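Local coordinates for protein Na-K-Cl cotransporter (Methanosarcina acetivorans, PDB 3G40) that forms the cytoplasmic C-terminal domain of a prokaryotic cation-chloride cotransporter, a membrane protein that probably carries chloride together with cations, at residues 93-101 / 126-137; 177-188 / 247-255. All coordinates share one frame; numbering follows the deposited sequence.

How the contacts relate
Both contacts belong to one alpha/beta domain built on a twisted ten-stranded sheet, but they join different elements. Contact 1 pairs two neighbouring helices, 94-103 and 124-136, towards the outside of the domain, about 16 Å from the centre of the chain to the centre of the contact; contact 2 lays helix 179-192 on strand 247-251, its centre about 5 Å from that of the chain. Contact 1 is accordingly mixed, apolar next to the sheet and carboxylate-rich at its margins, whereas contact 2 is mostly buried aliphatic packing with two hydrogen bonds at one end. They meet where I131 CD1 of contact 1 packs on L252 CD2 of contact 2, 4.1 Å apart.

Contact 1. Residues 93-101 / 126-137; sequences EENLVVGME and EIREIIRKASMY
Y137, M100 and I130 carry most of the packing between helix 94-103 and helix 124-136, whose short segments run nearly parallel at 18° with their axes 10.4 Å apart. Y137 directly follows its helix, and its ring reaches across to the other one. M100 places CB over one face of the ring, offset toward the rim, and the chain bends at its last torsion to bring CE to 3.5 Å from Y137 CD1. The same methionine brings SD to 4.2 Å from A134 CB. E101 comes to the ring from its edge, OE1 in the ring plane and the carboxylate turned 85° to it, with OE2 3.0 Å from Y137 CE2. V97 CG1 meets the phenolic oxygen, Y137 OH, at 3.4 Å. Without the ring, as with an alanine at Y137, M100 CE would probably lose the surface it rests against and the E101 carboxylate be freer to turn.

Toward the N-terminal ends of both segments, I130 CD1 packs on L96 CB, 3.6 Å away, while L96 CD2 lies beside the CG2 branch of I130. M100 and I130 also touch L113 of strand 112-116, continuing the apolar seam onto the sheet. At the N-terminal margin the carboxylates of E93 and E126 stack with their planes 27° apart, OE2 to OE2 being 3.4 Å. The two acids contribute no attraction of their own, so what holds these segments together is the apolar and aromatic packing of I130, L96, M100 and Y137, and the close pair is likely to favour protonation of one carboxylate or screening by solvent.

Contact 2. Residues 177-188 / 247-255; sequences NMDLALLIAYKL and LHIFSLDPN
Helix 179-192 runs nearly antiparallel to strand 247-251, their short segments at 162° with a closest axis approach of 7.9 Å, and the CA atoms come nearest at M178 and S251. I249 makes the broadest contact with the helix, its two branches divided along it. CG2 rests on A181, 3.9 Å from its CB, while CD1 presses against the backbone of the next turn, 3.5 Å from A185 CA, which is tighter than usual carbon contact; I184 CG2 flanks the same methyl. The small side chains of A181 and A185 probably let the helix settle this close to the strand. Beyond them L188 CD1 and L247 CD2 meet methyl to methyl at 3.4 Å, again a close fit, with the two side chains crossing at about a right angle.

This is helix-on-sheet packing in an alpha/beta fold: strand 247-251 lies between strands 157-161 and 271-276, and L160 of the former also touches A181, A185 and I249. Just before the helix, where M178 occupies the N-cap position, the contact turns polar. S251 OG donates to N177 O at 2.7 Å, lying in the carbonyl plane. N177 holds CG anti to its own backbone nitrogen (chi1 -172°), which directs ND2 to L252 O at 2.8 Å; that acceptor lies in the asparagine amide plane, but the donor stands above the plane of the L252 carbonyl. N177 OD1 accepts from the backbone N of D277.

Contact 1. Residues 93-101 / 126-137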
loop_
_atom_site.group_PDB
_atom_site.type_symbol
_atom_site.label_atom_id
_atom_site.label_comp_id
_atom_site.label_asym_id
_atom_site.label_seq_id
_atom_site.Cartn_x
_atom_site.Cartn_y
_atom_site.Cartn_z
ATOM N N GLU A 93 -2.719 -23.066 -14.546
ATOM C CA GLU A 93 -3.679 -23.661 -13.619
ATOM C C GLU A 93 -3.321 -25.106 -13.267
ATOM O O GLU A 93 -3.504 -25.537 -12.128
ATOM C CB GLU A 93 -5.105 -23.583 -14.179
ATOM C CG GLU A 93 -5.290 -24.247 -15.539
ATOM C CD GLU A 93 -6.750 -24.366 -15.940
ATOM O OE1 GLU A 93 -7.626 -24.217 -15.062
ATOM O OE2 GLU A 93 -7.021 -24.614 -17.136
ATOM N N GLU A 94 -2.819 -25.855 -14.245
ATOM C CA GLU A 94 -2.378 -27.224 -13.989
ATOM C C GLU A 94 -1.192 -27.208 -13.029
ATOM O O GLU A 94 -1.003 -28.130 -12.234
ATOM C CB GLU A 94 -2.003 -27.938 -15.290
ATOM C CG GLU A 94 -1.610 -29.396 -15.093
ATOM C CD GLU A 94 -1.562 -30.179 -16.391
ATOM O OE1 GLU A 94 -1.532 -29.550 -17.469
ATOM O OE2 GLU A 94 -1.553 -31.428 -16.333
ATOM N N ASN A 95 -0.402 -26.143 -13.101
ATOM C CA ASN A 95 0.735 -25.983 -12.209
ATOM C C ASN A 95 0.341 -25.726 -10.749
ATOM O O ASN A 95 1.058 -26.120 -9.829
ATOM C CB ASN A 95 1.666 -24.889 -12.735
ATOM C CG ASN A 95 2.304 -25.264 -14.063
ATOM O OD1 ASN A 95 2.089 -26.366 -14.579
ATOM N ND2 ASN A 95 3.091 -24.352 -14.622
ATOM N N LEU A 96 -0.798 -25.078 -10.527
ATOM C CA LEU A 96 -1.258 -24.859 -9.158
ATOM C C LEU A 96 -1.661 -26.166 -8.492
ATOM O O LEU A 96 -1.415 -26.363 -7.301
ATOM C CB LEU A 96 -2.416 -23.865 -9.105
ATOM C CG LEU A 96 -2.003 -22.399 -9.048
ATOM C CD1 LEU A 96 -1.554 -21.934 -10.422
ATOM C CD2 LEU A 96 -3.158 -21.570 -8.551
ATOM N N VAL A 97 -2.281 -27.055 -9.264
ATOM C CA VAL A 97 -2.687 -28.357 -8.755
ATOM C C VAL A 97 -1.465 -29.161 -8.324
ATOM O O VAL A 97 -1.447 -29.743 -7.239
ATOM C CB VAL A 97 -3.474 -29.146 -9.811
ATOM C CG1 VAL A 97 -3.568 -30.619 -9.422
ATOM C CG2 VAL A 97 -4.851 -28.537 -9.995
ATOM N N VAL A 98 -0.446 -29.188 -9.179
ATOM C CA VAL A 98 0.817 -29.831 -8.834
ATOM C C VAL A 98 1.432 -29.158 -7.607
ATOM O O VAL A 98 1.933 -29.828 -6.701
ATOM C CB VAL A 98 1.824 -29.776 -10.006
ATOM C CG1 VAL A 98 3.189 -30.294 -9.564
ATOM C CG2 VAL A 98 1.298 -30.564 -11.203
ATOM N N GLY A 99 1.386 -27.829 -7.584
ATOM C CA GLY A 99 1.897 -27.071 -6.457
ATOM C C GLY A 99 1.297 -27.539 -5.144
ATOM O O GLY A 99 2.014 -27.816 -4.182
ATOM N N MET A 100 -0.027 -27.638 -5.108
ATOM C CA MET A 100 -0.731 -28.071 -3.904
ATOM C C MET A 100 -0.517 -29.563 -3.642
ATOM O O MET A 100 -0.374 -29.991 -2.495
ATOM C CB MET A 100 -2.223 -27.766 -4.028
ATOM C CG MET A 100 -2.530 -26.315 -4.372
ATOM S SD MET A 100 -4.300 -25.948 -4.317
ATOM C CE MET A 100 -4.956 -27.251 -5.357
ATOM N N GLU A 101 -0.493 -30.348 -4.714
ATOM C CA GLU A 101 -0.282 -31.783 -4.600
ATOM C C GLU A 101 1.053 -32.058 -3.924
ATOM O O GLU A 101 1.172 -32.974 -3.112
ATOM C CB GLU A 101 -0.319 -32.442 -5.980
ATOM C CG GLU A 101 -0.211 -33.959 -5.955
ATOM C CD GLU A 101 -1.358 -34.615 -5.207
ATOM O OE1 GLU A 101 -2.115 -35.385 -5.835
ATOM O OE2 GLU A 101 -1.511 -34.359 -3.993
ATOM N N GLU A 126 -10.881 -20.456 -14.361
ATOM C CA GLU A 126 -9.721 -21.135 -13.782
ATOM C C GLU A 126 -9.655 -20.876 -12.279
ATOM O O GLU A 126 -9.455 -21.794 -11.483
ATOM C CB GLU A 126 -8.423 -20.663 -14.436
ATOM C CG GLU A 126 -8.211 -21.158 -15.855
ATOM C CD GLU A 126 -6.823 -20.826 -16.373
ATOM O OE1 GLU A 126 -6.093 -20.086 -15.677
ATOM O OE2 GLU A 126 -6.461 -21.303 -17.470
ATOM N N ILE A 127 -9.822 -19.614 -11.902
ATOM C CA ILE A 127 -9.807 -19.223 -10.499
ATOM C C ILE A 127 -10.832 -20.017 -9.695
ATOM O O ILE A 127 -10.512 -20.574 -8.644
ATOM C CB ILE A 127 -10.038 -17.708 -10.344
ATOM C CG1 ILE A 127 -8.785 -16.947 -10.785
ATOM C CG2 ILE A 127 -10.406 -17.358 -8.908
ATOM C CD1 ILE A 127 -8.886 -15.451 -10.608
ATOM N N ARG A 128 -12.055 -20.082 -10.209
ATOM C CA ARG A 128 -13.120 -20.848 -9.580
ATOM C C ARG A 128 -12.734 -22.322 -9.478
ATOM O O ARG A 128 -12.982 -22.971 -8.463
ATOM C CB ARG A 128 -14.412 -20.704 -10.389
ATOM C CG ARG A 128 -15.675 -20.584 -9.554
ATOM C CD ARG A 128 -16.885 -20.339 -10.447
ATOM N NE ARG A 128 -16.642 -19.249 -11.391
ATOM C CZ ARG A 128 -17.315 -19.071 -12.525
ATOM N NH1 ARG A 128 -18.279 -19.915 -12.869
ATOM N NH2 ARG A 128 -17.015 -18.050 -13.319
ATOM N N GLU A 129 -12.122 -22.849 -10.534
ATOM C CA GLU A 129 -11.711 -24.245 -10.552
ATOM C C GLU A 129 -10.609 -24.499 -9.525
ATOM O O GLU A 129 -10.606 -25.522 -8.841
ATOM C CB GLU A 129 -11.225 -24.637 -11.949
ATOM C CG GLU A 129 -10.889 -26.110 -12.094
ATOM C CD GLU A 129 -12.012 -27.009 -11.619
ATOM O OE1 GLU A 129 -13.189 -26.585 -11.678
ATOM O OE2 GLU A 129 -11.717 -28.143 -11.186
ATOM N N ILE A 130 -9.671 -23.559 -9.429
ATOM C CA ILE A 130 -8.600 -23.637 -8.447
ATOM C C ILE A 130 -9.188 -23.671 -7.039
ATOM O O ILE A 130 -8.813 -24.505 -6.216
ATOM C CB ILE A 130 -7.642 -22.439 -8.581
ATOM C CG1 ILE A 130 -6.766 -22.603 -9.825
ATOM C CG2 ILE A 130 -6.768 -22.308 -7.348
ATOM C CD1 ILE A 130 -5.904 -23.834 -9.782
ATOM N N ILE A 131 -10.121 -22.760 -6.782
ATOM C CA ILE A 131 -10.799 -22.670 -5.490
ATOM C C ILE A 131 -11.518 -23.966 -5.126
ATOM O O ILE A 131 -11.451 -24.434 -3.991
ATOM C CB ILE A 131 -11.802 -21.500 -5.486
ATOM C CG1 ILE A 131 -11.045 -20.169 -5.516
ATOM C CG2 ILE A 131 -12.729 -21.580 -4.278
ATOM C CD1 ILE A 131 -11.928 -18.961 -5.710
ATOM N N ARG A 132 -12.206 -24.544 -6.101
ATOM C CA ARG A 132 -12.924 -25.797 -5.911
ATOM C C ARG A 132 -11.938 -26.929 -5.574
ATOM O O ARG A 132 -12.183 -27.741 -4.678
ATOM C CB ARG A 132 -13.694 -26.119 -7.191
ATOM C CG ARG A 132 -15.018 -26.832 -7.008
ATOM C CD ARG A 132 -15.645 -27.100 -8.372
ATOM N NE ARG A 132 -14.734 -27.847 -9.239
ATOM C CZ ARG A 132 -14.923 -29.108 -9.618
ATOM N NH1 ARG A 132 -16.006 -29.767 -9.228
ATOM N NH2 ARG A 132 -14.033 -29.709 -10.400
ATOM N N LYS A 133 -10.819 -26.959 -6.295
ATOM C CA LYS A 133 -9.785 -27.977 -6.120
ATOM C C LYS A 133 -9.058 -27.892 -4.776
ATOM O O LYS A 133 -8.625 -28.911 -4.237
ATOM C CB LYS A 133 -8.744 -27.876 -7.242
ATOM C CG LYS A 133 -9.246 -28.200 -8.647
ATOM C CD LYS A 133 -9.216 -29.697 -8.944
ATOM C CE LYS A 133 -9.542 -29.971 -10.410
ATOM N NZ LYS A 133 -10.073 -31.346 -10.645
ATOM N N ALA A 134 -8.902 -26.679 -4.244
ATOM C CA ALA A 134 -8.098 -26.475 -3.035
ATOM C C ALA A 134 -8.627 -27.279 -1.851
ATOM O O ALA A 134 -7.855 -27.773 -1.027
ATOM C CB ALA A 134 -7.999 -24.981 -2.677
ATOM N N SER A 135 -9.946 -27.415 -1.779
ATOM C CA SER A 135 -10.582 -28.151 -0.696
ATOM C C SER A 135 -10.175 -29.622 -0.732
ATOM O O SER A 135 -10.023 -30.262 0.309
ATOM C CB SER A 135 -12.101 -28.017 -0.796
ATOM O OG SER A 135 -12.462 -26.668 -1.061
ATOM N N MET A 136 -9.986 -30.145 -1.939
ATOM C CA MET A 136 -9.598 -31.533 -2.121
ATOM C C MET A 136 -8.267 -31.844 -1.437
ATOM O O MET A 136 -8.057 -32.950 -0.934
ATOM C CB MET A 136 -9.507 -31.861 -3.614
ATOM C CG MET A 136 -10.747 -31.474 -4.407
ATOM S SD MET A 136 -10.573 -31.789 -6.174
ATOM C CE MET A 136 -12.203 -31.328 -6.763
ATOM N N TYR A 137 -7.364 -30.869 -1.427
ATOM C CA TYR A 137 -6.061 -31.056 -0.803
ATOM C C TYR A 137 -6.031 -30.554 0.640
ATOM O O TYR A 137 -4.978 -30.149 1.146
ATOM C CB TYR A 137 -4.972 -30.379 -1.641
ATOM C CG TYR A 137 -4.828 -30.981 -3.023
ATOM C CD1 TYR A 137 -5.541 -30.472 -4.101
ATOM C CD2 TYR A 137 -3.993 -32.070 -3.246
ATOM C CE1 TYR A 137 -5.419 -31.025 -5.364
ATOM C CE2 TYR A 137 -3.865 -32.628 -4.505
ATOM C CZ TYR A 137 -4.580 -32.101 -5.560
ATOM O OH TYR A 137 -4.459 -32.650 -6.815
#

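Contact 2. Residues 177-188 / 247-255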
loop_
_atom_site.group_PDB
_atom_site.type_symbol
_atom_site.label_atom_id
_atom_site.label_comp_id
_atom_site.label_asym_id
_atom_site.label_seq_id
_atom_site.Cartn_x
_atom_site.Cartn_y
_atom_site.Cartn_z
ATOM N N ASN A 177 -18.479 -22.585 7.696
ATOM C CA ASN A 177 -17.504 -21.910 6.839
ATOM C C ASN A 177 -17.152 -20.493 7.293
ATOM O O ASN A 177 -17.449 -19.519 6.594
ATOM C CB ASN A 177 -17.990 -21.901 5.386
ATOM C CG ASN A 177 -16.940 -21.378 4.425
ATOM O OD1 ASN A 177 -15.740 -21.513 4.665
ATOM N ND2 ASN A 177 -17.387 -20.780 3.329
ATOM N N MET A 178 -16.513 -20.372 8.456
ATOM C CA MET A 178 -16.092 -19.061 8.940
ATOM C C MET A 178 -14.871 -19.121 9.856
ATOM O O MET A 178 -14.460 -18.100 10.418
ATOM C CB MET A 178 -17.253 -18.335 9.666
ATOM C CG MET A 178 -17.585 -18.918 11.034
ATOM S SD MET A 178 -18.641 -17.826 12.041
ATOM C CE MET A 178 -20.076 -17.689 10.979
ATOM N N ASP A 179 -14.286 -20.305 10.014
ATOM C CA ASP A 179 -13.137 -20.436 10.906
ATOM C C ASP A 179 -11.927 -19.635 10.424
ATOM O O ASP A 179 -11.290 -18.922 11.215
ATOM C CB ASP A 179 -12.750 -21.900 11.087
ATOM C CG ASP A 179 -13.798 -22.683 11.833
ATOM O OD1 ASP A 179 -13.627 -22.895 13.045
ATOM O OD2 ASP A 179 -14.790 -23.082 11.201
ATOM N N LEU A 180 -11.610 -19.758 9.135
ATOM C CA LEU A 180 -10.460 -19.058 8.553
ATOM C C LEU A 180 -10.715 -17.546 8.608
ATOM O O LEU A 180 -9.823 -16.768 8.942
ATOM C CB LEU A 180 -10.238 -19.507 7.098
ATOM C CG LEU A 180 -8.832 -19.650 6.512
ATOM C CD1 LEU A 180 -8.860 -19.421 4.993
ATOM C CD2 LEU A 180 -7.805 -18.752 7.190
ATOM N N ALA A 181 -11.943 -17.135 8.288
ATOM C CA ALA A 181 -12.317 -15.719 8.365
ATOM C C ALA A 181 -12.038 -15.134 9.752
ATOM O O ALA A 181 -11.410 -14.081 9.878
ATOM C CB ALA A 181 -13.802 -15.526 7.990
ATOM N N LEU A 182 -12.477 -15.842 10.791
ATOM C CA LEU A 182 -12.258 -15.409 12.173
ATOM C C LEU A 182 -10.780 -15.353 12.548
ATOM O O LEU A 182 -10.327 -14.406 13.188
ATOM C CB LEU A 182 -13.012 -16.324 13.143
ATOM C CG LEU A 182 -12.921 -16.027 14.637
ATOM C CD1 LEU A 182 -13.377 -14.583 14.929
ATOM C CD2 LEU A 182 -13.770 -17.042 15.404
ATOM N N LEU A 183 -10.025 -16.379 12.161
ATOM C CA LEU A 183 -8.597 -16.428 12.474
ATOM C C LEU A 183 -7.833 -15.291 11.811
ATOM O O LEU A 183 -6.954 -14.684 12.422
ATOM C CB LEU A 183 -8.004 -17.782 12.069
ATOM C CG LEU A 183 -8.444 -18.942 12.962
ATOM C CD1 LEU A 183 -8.284 -20.268 12.241
ATOM C CD2 LEU A 183 -7.668 -18.934 14.287
ATOM N N ILE A 184 -8.177 -15.000 10.560
ATOM C CA ILE A 184 -7.567 -13.893 9.851
ATOM C C ILE A 184 -7.941 -12.546 10.490
ATOM O O ILE A 184 -7.098 -11.654 10.614
ATOM C CB ILE A 184 -7.962 -13.902 8.362
ATOM C CG1 ILE A 184 -7.298 -15.087 7.634
ATOM C CG2 ILE A 184 -7.555 -12.596 7.697
ATOM C CD1 ILE A 184 -5.798 -14.950 7.442
ATOM N N ALA A 185 -9.204 -12.408 10.911
ATOM C CA ALA A 185 -9.646 -11.199 11.599
ATOM C C ALA A 185 -8.816 -10.961 12.859
ATOM O O ALA A 185 -8.319 -9.865 13.097
ATOM C CB ALA A 185 -11.164 -11.292 11.951
ATOM N N TYR A 186 -8.644 -12.008 13.655
ATOM C CA TYR A 186 -7.878 -11.898 14.890
ATOM C C TYR A 186 -6.396 -11.613 14.629
ATOM O O TYR A 186 -5.762 -10.812 15.322
ATOM C CB TYR A 186 -7.978 -13.200 15.683
ATOM C CG TYR A 186 -7.178 -13.144 16.958
ATOM C CD1 TYR A 186 -7.718 -12.587 18.110
ATOM C CD2 TYR A 186 -5.869 -13.615 17.003
ATOM C CE1 TYR A 186 -6.983 -12.517 19.280
ATOM C CE2 TYR A 186 -5.126 -13.548 18.165
ATOM C CZ TYR A 186 -5.687 -12.999 19.301
ATOM O OH TYR A 186 -4.950 -12.932 20.463
ATOM N N LYS A 187 -5.831 -12.317 13.657
ATOM C CA LYS A 187 -4.418 -12.122 13.305
ATOM C C LYS A 187 -4.144 -10.674 12.851
ATOM O O LYS A 187 -3.195 -10.028 13.318
ATOM C CB LYS A 187 -4.035 -13.128 12.212
ATOM C CG LYS A 187 -2.621 -12.955 11.611
ATOM C CD LYS A 187 -1.552 -12.997 12.688
ATOM C CE LYS A 187 -1.378 -14.392 13.263
ATOM N NZ LYS A 187 -0.306 -14.414 14.308
ATOM N N LEU A 188 -4.980 -10.153 11.953
ATOM C CA LEU A 188 -4.774 -8.802 11.447
ATOM C C LEU A 188 -5.117 -7.770 12.509
ATOM O O LEU A 188 -4.434 -6.756 12.652
ATOM C CB LEU A 188 -5.579 -8.560 10.162
ATOM C CG LEU A 188 -5.127 -9.383 8.964
ATOM C CD1 LEU A 188 -6.020 -9.147 7.763
ATOM C CD2 LEU A 188 -3.636 -9.083 8.614
ATOM N N LEU A 247 -10.437 -2.906 5.887
ATOM C CA LEU A 247 -10.531 -4.223 5.283
ATOM C C LEU A 247 -11.791 -4.913 5.759
ATOM O O LEU A 247 -12.038 -5.011 6.970
ATOM C CB LEU A 247 -9.331 -5.084 5.678
ATOM C CG LEU A 247 -9.357 -6.538 5.159
ATOM C CD1 LEU A 247 -9.128 -6.616 3.643
ATOM C CD2 LEU A 247 -8.323 -7.407 5.884
ATOM N N HIS A 248 -12.570 -5.396 4.800
ATOM C CA HIS A 248 -13.730 -6.236 5.081
ATOM C C HIS A 248 -13.347 -7.698 4.850
ATOM O O HIS A 248 -12.856 -8.050 3.774
ATOM C CB HIS A 248 -14.861 -5.877 4.129
ATOM C CG HIS A 248 -15.348 -4.472 4.279
ATOM N ND1 HIS A 248 -16.386 -4.134 5.121
ATOM C CD2 HIS A 248 -14.943 -3.318 3.700
ATOM C CE1 HIS A 248 -16.599 -2.833 5.052
ATOM N NE2 HIS A 248 -15.740 -2.313 4.193
ATOM N N ILE A 249 -13.561 -8.534 5.863
ATOM C CA ILE A 249 -13.359 -9.980 5.748
ATOM C C ILE A 249 -14.708 -10.671 5.619
ATOM O O ILE A 249 -15.602 -10.470 6.457
ATOM C CB ILE A 249 -12.606 -10.531 6.984
ATOM C CG1 ILE A 249 -11.260 -9.800 7.145
ATOM C CG2 ILE A 249 -12.425 -12.059 6.882
ATOM C CD1 ILE A 249 -10.584 -10.048 8.463
ATOM N N PHE A 250 -14.872 -11.445 4.549
ATOM C CA PHE A 250 -16.081 -12.232 4.318
ATOM C C PHE A 250 -15.717 -13.708 4.276
ATOM O O PHE A 250 -14.551 -14.062 4.099
ATOM C CB PHE A 250 -16.713 -11.861 2.972
ATOM C CG PHE A 250 -17.209 -10.441 2.897
ATOM C CD1 PHE A 250 -16.381 -9.424 2.444
ATOM C CD2 PHE A 250 -18.510 -10.129 3.261
ATOM C CE1 PHE A 250 -16.841 -8.111 2.372
ATOM C CE2 PHE A 250 -18.977 -8.811 3.192
ATOM C CZ PHE A 250 -18.137 -7.809 2.753
ATOM N N SER A 251 -16.711 -14.575 4.424
ATOM C CA SER A 251 -16.515 -15.976 4.072
ATOM C C SER A 251 -16.641 -16.116 2.558
ATOM O O SER A 251 -17.387 -15.368 1.924
ATOM C CB SER A 251 -17.530 -16.857 4.797
ATOM O OG SER A 251 -17.224 -16.874 6.177
ATOM N N LEU A 252 -15.873 -17.041 1.983
ATOM C CA LEU A 252 -15.917 -17.348 0.555
ATOM C C LEU A 252 -16.725 -18.629 0.332
ATOM O O LEU A 252 -16.403 -19.683 0.896
ATOM C CB LEU A 252 -14.480 -17.525 0.002
ATOM C CG LEU A 252 -14.286 -17.941 -1.456
ATOM C CD1 LEU A 252 -14.928 -16.932 -2.386
ATOM C CD2 LEU A 252 -12.781 -18.070 -1.765
ATOM N N ASP A 253 -17.777 -18.536 -0.476
ATOM C CA ASP A 253 -18.607 -19.693 -0.819
ATOM C C ASP A 253 -17.744 -20.700 -1.570
ATOM O O ASP A 253 -16.956 -20.306 -2.427
ATOM C CB ASP A 253 -19.778 -19.232 -1.696
ATOM C CG ASP A 253 -20.778 -20.343 -2.006
ATOM O OD1 ASP A 253 -20.404 -21.533 -1.993
ATOM O OD2 ASP A 253 -21.950 -20.012 -2.289
ATOM N N PRO A 254 -17.876 -22.000 -1.240
ATOM C CA PRO A 254 -17.139 -23.063 -1.942
ATOM C C PRO A 254 -17.333 -22.996 -3.457
ATOM O O PRO A 254 -16.499 -23.486 -4.226
ATOM C CB PRO A 254 -17.779 -24.344 -1.400
ATOM C CG PRO A 254 -18.296 -23.973 -0.059
ATOM C CD PRO A 254 -18.675 -22.523 -0.117
ATOM N N ASN A 255 -18.443 -22.393 -3.865
ATOM C CA ASN A 255 -18.778 -22.202 -5.269
ATOM C C ASN A 255 -19.091 -20.730 -5.476
ATOM O O ASN A 255 -20.258 -20.339 -5.561
ATOM C CB ASN A 255 -19.993 -23.056 -5.642
ATOM C CG ASN A 255 -20.536 -22.732 -7.023
ATOM O OD1 ASN A 255 -19.838 -22.155 -7.861
ATOM N ND2 ASN A 255 -21.790 -23.107 -7.268
#